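PDB 6Y1W: putative tryptophan halogenase from Xanthomonas campestris pv. campestris, which probably acts as a flavin-dependent halogenase that uses FAD to halogenate an aromatic substrate, and was crystallised here without its cofactor. Local coordinates for residues 279-284 with 502-507; 253-258 with 308-313. One frame throughout, in Å; residues are numbered along the deposited sequence.

Contact 1: residues 279-284 with 502-507. With BUD ((2S,3S)-butane-2,3-diol), chain L.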
ATOM      1  N   LEU A 279      16.391  25.047  16.344  1.00 15.74           N
ATOM      2  CA  LEU A 279      16.091  26.014  15.292  1.00 13.47           C
ATOM      3  C   LEU A 279      17.374  26.788  14.977  1.00 13.61           C
ATOM      4  O   LEU A 279      18.429  26.548  15.582  1.00 14.26           O
ATOM      5  CB  LEU A 279      14.948  26.939  15.721  1.00 15.67           C
ATOM      6  CG  LEU A 279      13.640  26.170  15.968  1.00 18.33           C
ATOM      7  CD1 LEU A 279      12.565  27.164  16.426  1.00 18.55           C
ATOM      8  CD2 LEU A 279      13.169  25.398  14.736  1.00 16.67           C
ATOM      9  N   GLN A 280      17.306  27.701  14.004  1.00 14.87           N
ATOM     10  CA  GLN A 280      18.570  28.319  13.576  1.00 14.44           C
ATOM     11  C   GLN A 280      19.195  29.189  14.660  1.00 16.29           C
ATOM     12  O   GLN A 280      20.436  29.288  14.722  1.00 16.58           O
ATOM     13  CB  GLN A 280      18.349  29.143  12.304  1.00 14.47           C
ATOM     14  CG  GLN A 280      18.230  28.241  11.067  1.00 15.08           C
ATOM     15  CD  GLN A 280      18.388  29.004   9.739  1.00 21.16           C
ATOM     16  OE1 GLN A 280      19.180  29.961   9.628  1.00 19.65           O
ATOM     17  NE2 GLN A 280      17.638  28.572   8.723  1.00 17.57           N
ATOM     18  N   HIS A 281      18.386  29.781  15.555  1.00 14.99           N
ATOM     19  CA  HIS A 281      18.935  30.709  16.542  1.00 16.23           C
ATOM     20  C   HIS A 281      18.380  30.504  17.924  1.00 18.07           C
ATOM     21  O   HIS A 281      18.503  31.414  18.758  1.00 18.60           O
ATOM     22  CB  HIS A 281      18.703  32.168  16.121  1.00 16.60           C
ATOM     23  CG  HIS A 281      19.333  32.477  14.801  1.00 18.21           C
ATOM     24  ND1 HIS A 281      20.698  32.680  14.648  1.00 21.46           N
ATOM     25  CD2 HIS A 281      18.788  32.612  13.576  1.00 16.85           C
ATOM     26  CE1 HIS A 281      20.957  32.905  13.369  1.00 20.90           C
ATOM     27  NE2 HIS A 281      19.815  32.891  12.703  1.00 18.84           N
ATOM     28  N   ARG A 282      17.707  29.379  18.175  1.00 14.79           N
ATOM     29  CA  ARG A 282      17.242  29.032  19.513  1.00 14.48           C
ATOM     30  C   ARG A 282      16.936  27.537  19.517  1.00 15.57           C
ATOM     31  O   ARG A 282      17.043  26.857  18.488  1.00 14.05           O
ATOM     32  CB  ARG A 282      16.020  29.866  19.908  1.00 15.24           C
ATOM     33  CG  ARG A 282      14.754  29.404  19.222  1.00 17.26           C
ATOM     34  CD  ARG A 282      13.518  30.162  19.772  1.00 20.69           C
ATOM     35  NE  ARG A 282      12.273  29.434  19.523  1.00 21.48           N
ATOM     36  CZ  ARG A 282      11.467  29.691  18.491  1.00 21.67           C
ATOM     37  NH1 ARG A 282      11.786  30.650  17.635  1.00 20.99           N
ATOM     38  NH2 ARG A 282      10.339  28.990  18.324  1.00 22.04           N
ATOM     39  N   VAL A 283      16.529  27.039  20.683  1.00 15.47           N
ATOM     40  CA  VAL A 283      16.217  25.624  20.860  1.00 13.41           C
ATOM     41  C   VAL A 283      14.859  25.496  21.537  1.00 13.24           C
ATOM     42  O   VAL A 283      14.573  26.215  22.502  1.00 14.22           O
ATOM     43  CB  VAL A 283      17.329  24.965  21.696  1.00 14.07           C
ATOM     44  CG1 VAL A 283      16.943  23.534  22.101  1.00 13.28           C
ATOM     45  CG2 VAL A 283      18.643  24.981  20.894  1.00 18.55           C
ATOM     46  N   GLY A 284      13.999  24.610  21.012  1.00 14.23           N
ATOM     47  CA  GLY A 284      12.735  24.315  21.660  1.00 16.29           C
ATOM     48  C   GLY A 284      12.872  23.127  22.603  1.00 12.90           C
ATOM     49  O   GLY A 284      13.563  22.169  22.304  1.00 14.88           O
ATOM     50  N   ALA A 502      18.454  32.148   8.009  1.00 16.59           N
ATOM     51  CA  ALA A 502      17.412  32.946   8.630  1.00 14.89           C
ATOM     52  C   ALA A 502      18.060  34.067   9.431  1.00 15.07           C
ATOM     53  O   ALA A 502      19.112  33.863  10.037  1.00 17.74           O
ATOM     54  CB  ALA A 502      16.542  32.112   9.584  1.00 17.73           C
ATOM     55  N   PRO A 503      17.432  35.233   9.473  1.00 21.21           N
ATOM     56  CA  PRO A 503      18.002  36.338  10.261  1.00 23.47           C
ATOM     57  C   PRO A 503      17.933  36.063  11.761  1.00 19.76           C
ATOM     58  O   PRO A 503      16.912  35.615  12.287  1.00 18.71           O
ATOM     59  CB  PRO A 503      17.117  37.532   9.876  1.00 28.23           C
ATOM     60  CG  PRO A 503      15.812  36.923   9.481  1.00 28.83           C
ATOM     61  CD  PRO A 503      16.166  35.597   8.815  1.00 28.77           C
ATOM     62  N   ALA A 504      19.014  36.344  12.458  1.00 19.62           N
ATOM     63  CA  ALA A 504      18.985  36.140  13.907  1.00 18.74           C
ATOM     64  C   ALA A 504      18.025  37.143  14.540  1.00 18.29           C
ATOM     65  O   ALA A 504      18.080  38.332  14.217  1.00 20.38           O
ATOM     66  CB  ALA A 504      20.382  36.295  14.536  1.00 23.61           C
ATOM     67  N   PRO A 505      17.136  36.720  15.433  1.00 18.72           N
ATOM     68  CA  PRO A 505      16.275  37.689  16.108  1.00 18.25           C
ATOM     69  C   PRO A 505      17.117  38.759  16.782  1.00 15.34           C
ATOM     70  O   PRO A 505      18.186  38.458  17.340  1.00 17.82           O
ATOM     71  CB  PRO A 505      15.523  36.833  17.135  1.00 19.37           C
ATOM     72  CG  PRO A 505      15.467  35.431  16.435  1.00 22.45           C
ATOM     73  CD  PRO A 505      16.760  35.311  15.692  1.00 20.04           C
ATOM     74  N   PRO A 506      16.633  40.003  16.824  1.00 15.75           N
ATOM     75  CA  PRO A 506      17.495  41.097  17.290  1.00 15.90           C
ATOM     76  C   PRO A 506      17.628  41.165  18.794  1.00 20.08           C
ATOM     77  O   PRO A 506      18.645  41.631  19.320  1.00 20.14           O
ATOM     78  CB  PRO A 506      16.786  42.345  16.758  1.00 18.00           C
ATOM     79  CG  PRO A 506      15.319  41.931  16.637  1.00 17.48           C
ATOM     80  CD  PRO A 506      15.421  40.500  16.161  1.00 16.00           C
ATOM     81  N   ALA A 507      16.574  40.777  19.501  1.00 15.09           N
ATOM     82  CA  ALA A 507      16.491  41.072  20.931  1.00 14.89           C
ATOM     83  C   ALA A 507      15.833  39.926  21.688  1.00 19.20           C
ATOM     84  O   ALA A 507      14.804  40.094  22.357  1.00 18.40           O
ATOM     85  CB  ALA A 507      15.772  42.401  21.149  1.00 15.92           C
TER
HETATM   86  C1  BUD L 610       8.545  34.171  21.496  0.65 25.53           C
HETATM   87  O1  BUD L 610       9.351  35.267  19.515  0.65 26.94           O
HETATM   88  C2  BUD L 610       9.765  34.593  20.688  0.65 23.49           C
HETATM   89  O2  BUD L 610      11.755  33.793  19.675  0.65 32.70           O
HETATM   90  C3  BUD L 610      10.569  33.369  20.279  0.65 27.87           C
HETATM   91  C4  BUD L 610      10.962  32.600  21.534  0.65 21.79           C
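His281 and Gln280 grip the backbone of Ala502 from its two ends. The imidazole of His281 donates from NE2 to the carbonyl O of Ala502 over 2.9 Å, with 160° at the hydrogen. As donor in this bond, NE2 should carry a proton. The oxygen lies close to the ring plane, whereas NE2 stands above the plane of the Ala502 carbonyl. Beside it, the N-H of Ala502 runs to OE1 of Gln280 (2.8 Å), tilted from the amide plane, and Ala502 CB lies 3.4 Å from the same oxygen. The other branch of that amide, NE2, donates to the carbonyls of Ala86 and Cys500, which fixes the flip of the group.

One face of the His281 ring carries a CH-pi contact: Ala504 CA sits 3.5 Å from the ring centroid and 11° off the normal. CG of His281 is anti to its own carbonyl carbon (chi1 -59°), which places CG on the side of the 502-505 chain. At the ring's root, Pro505 CD reaches CB of His281 at 3.7 Å, the two side chains crossing obliquely.

The contact buries 226 Å². Ala504 and Pro505 are exposed, which puts it at the surface. It joins the turn between antiparallel strands 272-278 and 283-289 to the C-terminal tail that follows helix 492-499, with Gln85 packed against both segments.

Contact 2: residues 253-258 with 308-313. With BUD ((2S,3S)-butane-2,3-diol), chain K.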
ATOM      1  N   GLN A 253      11.568  27.759  25.496  1.00 15.24           N
ATOM      2  CA  GLN A 253      12.643  27.958  24.543  1.00 14.96           C
ATOM      3  C   GLN A 253      13.918  28.341  25.283  1.00 15.47           C
ATOM      4  O   GLN A 253      13.885  28.994  26.327  1.00 17.04           O
ATOM      5  CB  GLN A 253      12.258  29.034  23.501  1.00 17.51           C
ATOM      6  CG  GLN A 253      10.915  28.785  22.794  1.00 17.12           C
ATOM      7  CD  GLN A 253      10.842  27.430  22.000  1.00 22.34           C
ATOM      8  OE1 GLN A 253      11.479  27.274  20.955  1.00 23.32           O
ATOM      9  NE2 GLN A 253      10.048  26.467  22.501  1.00 25.23           N
ATOM     10  N   THR A 254      15.049  27.912  24.749  1.00 14.86           N
ATOM     11  CA  THR A 254      16.327  28.280  25.352  1.00 13.99           C
ATOM     12  C   THR A 254      17.248  28.811  24.270  1.00 16.28           C
ATOM     13  O   THR A 254      17.085  28.523  23.085  1.00 15.53           O
ATOM     14  CB  THR A 254      17.022  27.102  26.065  1.00 14.96           C
ATOM     15  OG1 THR A 254      17.092  25.959  25.178  1.00 16.01           O
ATOM     16  CG2 THR A 254      16.284  26.729  27.359  1.00 17.38           C
ATOM     17  N   GLU A 255      18.271  29.568  24.685  1.00 16.18           N
ATOM     18  CA  GLU A 255      19.239  29.968  23.677  1.00 19.91           C
ATOM     19  C   GLU A 255      20.061  28.765  23.196  1.00 18.80           C
ATOM     20  O   GLU A 255      20.248  27.763  23.906  1.00 19.61           O
ATOM     21  CB  GLU A 255      20.165  31.079  24.217  1.00 20.11           C
ATOM     22  CG  GLU A 255      21.020  30.626  25.297  1.00 22.17           C
ATOM     23  CD  GLU A 255      21.618  31.790  26.126  1.00 28.80           C
ATOM     24  OE1 GLU A 255      21.683  32.967  25.661  1.00 28.02           O
ATOM     25  OE2 GLU A 255      22.026  31.487  27.254  1.00 23.45           O
ATOM     26  N   SER A 256      20.547  28.870  21.967  1.00 17.18           N
ATOM     27  CA  SER A 256      21.475  27.882  21.445  0.83 16.57           C
ATOM     28  C   SER A 256      22.794  27.940  22.212  1.00 19.99           C
ATOM     29  O   SER A 256      23.266  29.022  22.588  1.00 21.07           O
ATOM     30  CB  SER A 256      21.731  28.146  19.966  0.83 15.91           C
ATOM     31  OG  SER A 256      20.498  28.313  19.271  0.83 20.73           O
ATOM     32  N   VAL A 257      23.393  26.774  22.435  1.00 19.00           N
ATOM     33  CA  VAL A 257      24.691  26.689  23.097  1.00 19.53           C
ATOM     34  C   VAL A 257      25.750  26.102  22.184  1.00 24.92           C
ATOM     35  O   VAL A 257      26.860  25.805  22.636  1.00 29.02           O
ATOM     36  CB  VAL A 257      24.610  25.887  24.404  1.00 23.64           C
ATOM     37  CG1 VAL A 257      23.690  26.583  25.381  1.00 24.05           C
ATOM     38  CG2 VAL A 257      24.183  24.447  24.159  1.00 30.36           C
ATOM     39  N   GLY A 258      25.432  25.939  20.916  1.00 21.19           N
ATOM     40  CA  GLY A 258      26.345  25.314  19.982  1.00 26.65           C
ATOM     41  C   GLY A 258      25.652  25.175  18.647  1.00 22.11           C
ATOM     42  O   GLY A 258      24.512  25.615  18.460  1.00 20.87           O
ATOM     43  N   GLN A 308      19.809  23.264  28.677  1.00 18.57           N
ATOM     44  CA  GLN A 308      21.086  23.906  28.406  1.00 23.27           C
ATOM     45  C   GLN A 308      20.809  25.304  27.889  1.00 22.66           C
ATOM     46  O   GLN A 308      19.908  25.498  27.059  1.00 22.28           O
ATOM     47  CB  GLN A 308      21.898  23.152  27.371  1.00 24.99           C
ATOM     48  CG  GLN A 308      22.295  21.748  27.789  1.00 33.01           C
ATOM     49  CD  GLN A 308      22.760  20.949  26.597  1.00 36.68           C
ATOM     50  OE1 GLN A 308      22.026  20.107  26.075  1.00 38.54           O
ATOM     51  NE2 GLN A 308      23.978  21.235  26.130  1.00 38.03           N
ATOM     52  N   GLY A 309      21.558  26.273  28.399  1.00 20.92           N
ATOM     53  CA  GLY A 309      21.389  27.655  28.015  1.00 21.04           C
ATOM     54  C   GLY A 309      20.289  28.347  28.800  1.00 25.87           C
ATOM     55  O   GLY A 309      19.420  27.722  29.421  1.00 23.69           O
ATOM     56  N   ARG A 310      20.303  29.674  28.740  1.00 17.29           N
ATOM     57  CA  ARG A 310      19.277  30.414  29.458  1.00 19.90           C
ATOM     58  C   ARG A 310      17.926  30.281  28.753  1.00 18.69           C
ATOM     59  O   ARG A 310      17.839  30.194  27.521  1.00 18.43           O
ATOM     60  CB  ARG A 310      19.653  31.895  29.549  1.00 19.80           C
ATOM     61  CG  ARG A 310      20.865  32.120  30.481  1.00 24.68           C
ATOM     62  CD  ARG A 310      21.437  33.532  30.342  1.00 20.47           C
ATOM     63  NE  ARG A 310      21.949  33.778  28.999  1.00 22.52           N
ATOM     64  CZ  ARG A 310      22.498  34.926  28.592  1.00 23.81           C
ATOM     65  NH1 ARG A 310      22.604  35.951  29.437  1.00 29.22           N
ATOM     66  NH2 ARG A 310      22.942  35.042  27.356  1.00 24.98           N
ATOM     67  N   ALA A 311      16.869  30.300  29.550  1.00 20.28           N
ATOM     68  CA  ALA A 311      15.519  30.314  29.000  1.00 19.56           C
ATOM     69  C   ALA A 311      15.228  31.636  28.309  1.00 19.29           C
ATOM     70  O   ALA A 311      15.523  32.721  28.837  1.00 19.75           O
ATOM     71  CB  ALA A 311      14.499  30.087  30.112  1.00 22.56           C
ATOM     72  N   LEU A 312      14.548  31.560  27.156  1.00 15.90           N
ATOM     73  CA  LEU A 312      14.154  32.724  26.373  1.00 19.14           C
ATOM     74  C   LEU A 312      12.682  33.049  26.531  1.00 18.91           C
ATOM     75  O   LEU A 312      12.251  34.111  26.082  1.00 19.68           O
ATOM     76  CB  LEU A 312      14.427  32.501  24.873  1.00 15.66           C
ATOM     77  CG  LEU A 312      15.892  32.357  24.583  1.00 16.34           C
ATOM     78  CD1 LEU A 312      16.110  32.123  23.084  1.00 18.21           C
ATOM     79  CD2 LEU A 312      16.590  33.629  24.978  1.00 19.27           C
ATOM     80  N   THR A 313      11.901  32.121  27.107  1.00 18.14           N
ATOM     81  CA  THR A 313      10.464  32.286  27.335  1.00 16.81           C
ATOM     82  C   THR A 313      10.136  31.800  28.741  1.00 19.05           C
ATOM     83  O   THR A 313      10.932  31.103  29.384  1.00 20.16           O
ATOM     84  CB  THR A 313       9.631  31.513  26.288  1.00 23.26           C
ATOM     85  OG1 THR A 313       9.934  30.111  26.365  1.00 25.36           O
ATOM     86  CG2 THR A 313       9.945  32.018  24.854  1.00 19.20           C
TER
HETATM   87  C1  BUD K 609       7.338  35.973  24.336  1.00 25.66           C
HETATM   88  O1  BUD K 609       9.346  36.042  25.692  1.00 36.32           O
HETATM   89  C2  BUD K 609       7.965  35.728  25.705  1.00 26.44           C
HETATM   90  O2  BUD K 609       7.754  34.246  27.627  1.00 25.24           O
HETATM   91  C3  BUD K 609       7.722  34.318  26.242  1.00 29.35           C
HETATM   92  C4  BUD K 609       6.404  33.713  25.850  1.00 20.94           C
HETATM   93  O   HOH W   1      19.715  25.224  24.396  1.00 18.99           O
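Glu255 and Arg310 form a side-on, two-nitrogen salt bridge, the carboxylate taking one bond from NE and one from NH2 of the guanidinium. Arg310 NE lies 2.9 Å from Glu255 OE2, which is close to the guanidinium plane; OE1 takes NH2 on its own syn lone pair at 3.0 Å. The two planes are nonetheless 40° apart, so the pair is twisted rather than coplanar. OE2 also accepts the backbone N-H of Arg310 (2.9 Å), from the same face of the carboxylate as NE. Two donors of one residue thus hold this oxygen, an arrangement likely to favour the charged carboxylate. Glu255 CG stands between its backbone N and carbonyl carbon (chi1 66°), and from there the chain extends to Arg310.

The close-packed part runs along the backbones. Glu255 N donates to Arg310 O, Leu312 N to Gln253 O (2.8 Å), and Gln253 N to the side-chain OG1 of Thr313, almost straight at 176°. Leu312 lays CD1 against the peptide between Thr254 and Glu255, 3.7 Å from Thr254 C. Gly309, at positive phi, brings its CA to 3.7 Å from Val257 CG1.

Toward Gln308 the contact is looser and more exposed. Val257 CG2 meets Gln308 NE2 at 3.8 Å, the side chains crossing at about a right angle, and a water links Thr254 OG1 with the carbonyls of Glu255 and Gln308. Thr254 OG1 also bonds Asn285 ND2.

Thr254 and Ala311 form a single beta bridge, an antiparallel, non-hydrogen-bonded pair flanked by the Leu312-Gln253 and Glu255-Arg310 backbone bonds. It carries the antiparallel pairing of strands 248-254 and 316-319 a little past their ends.

Contacts 1 and 2 lie with their centres 10 Å apart on the same side of the chain's centre, and their segments alternate in sequence: 253-258, 279-284, 308-313, then 502-507. Both reach the same mixed sheet, in which strands 248-254 and 283-289 are antiparallel neighbours; Val283 O and Thr254 N, 2.9 Å apart, probably form one of the bonds between them. A second probable bond joins the side chains, Arg282 NE to Gln253 OE1 at 2.7 Å, while Arg282 also pairs with Asp166. The C-terminal tail takes part in contact 1 through 502-507 and then reaches contact 2, where Gln511 is backbone-bonded to Ala311, so residues after helix 492-499 lie along this end of the sheet.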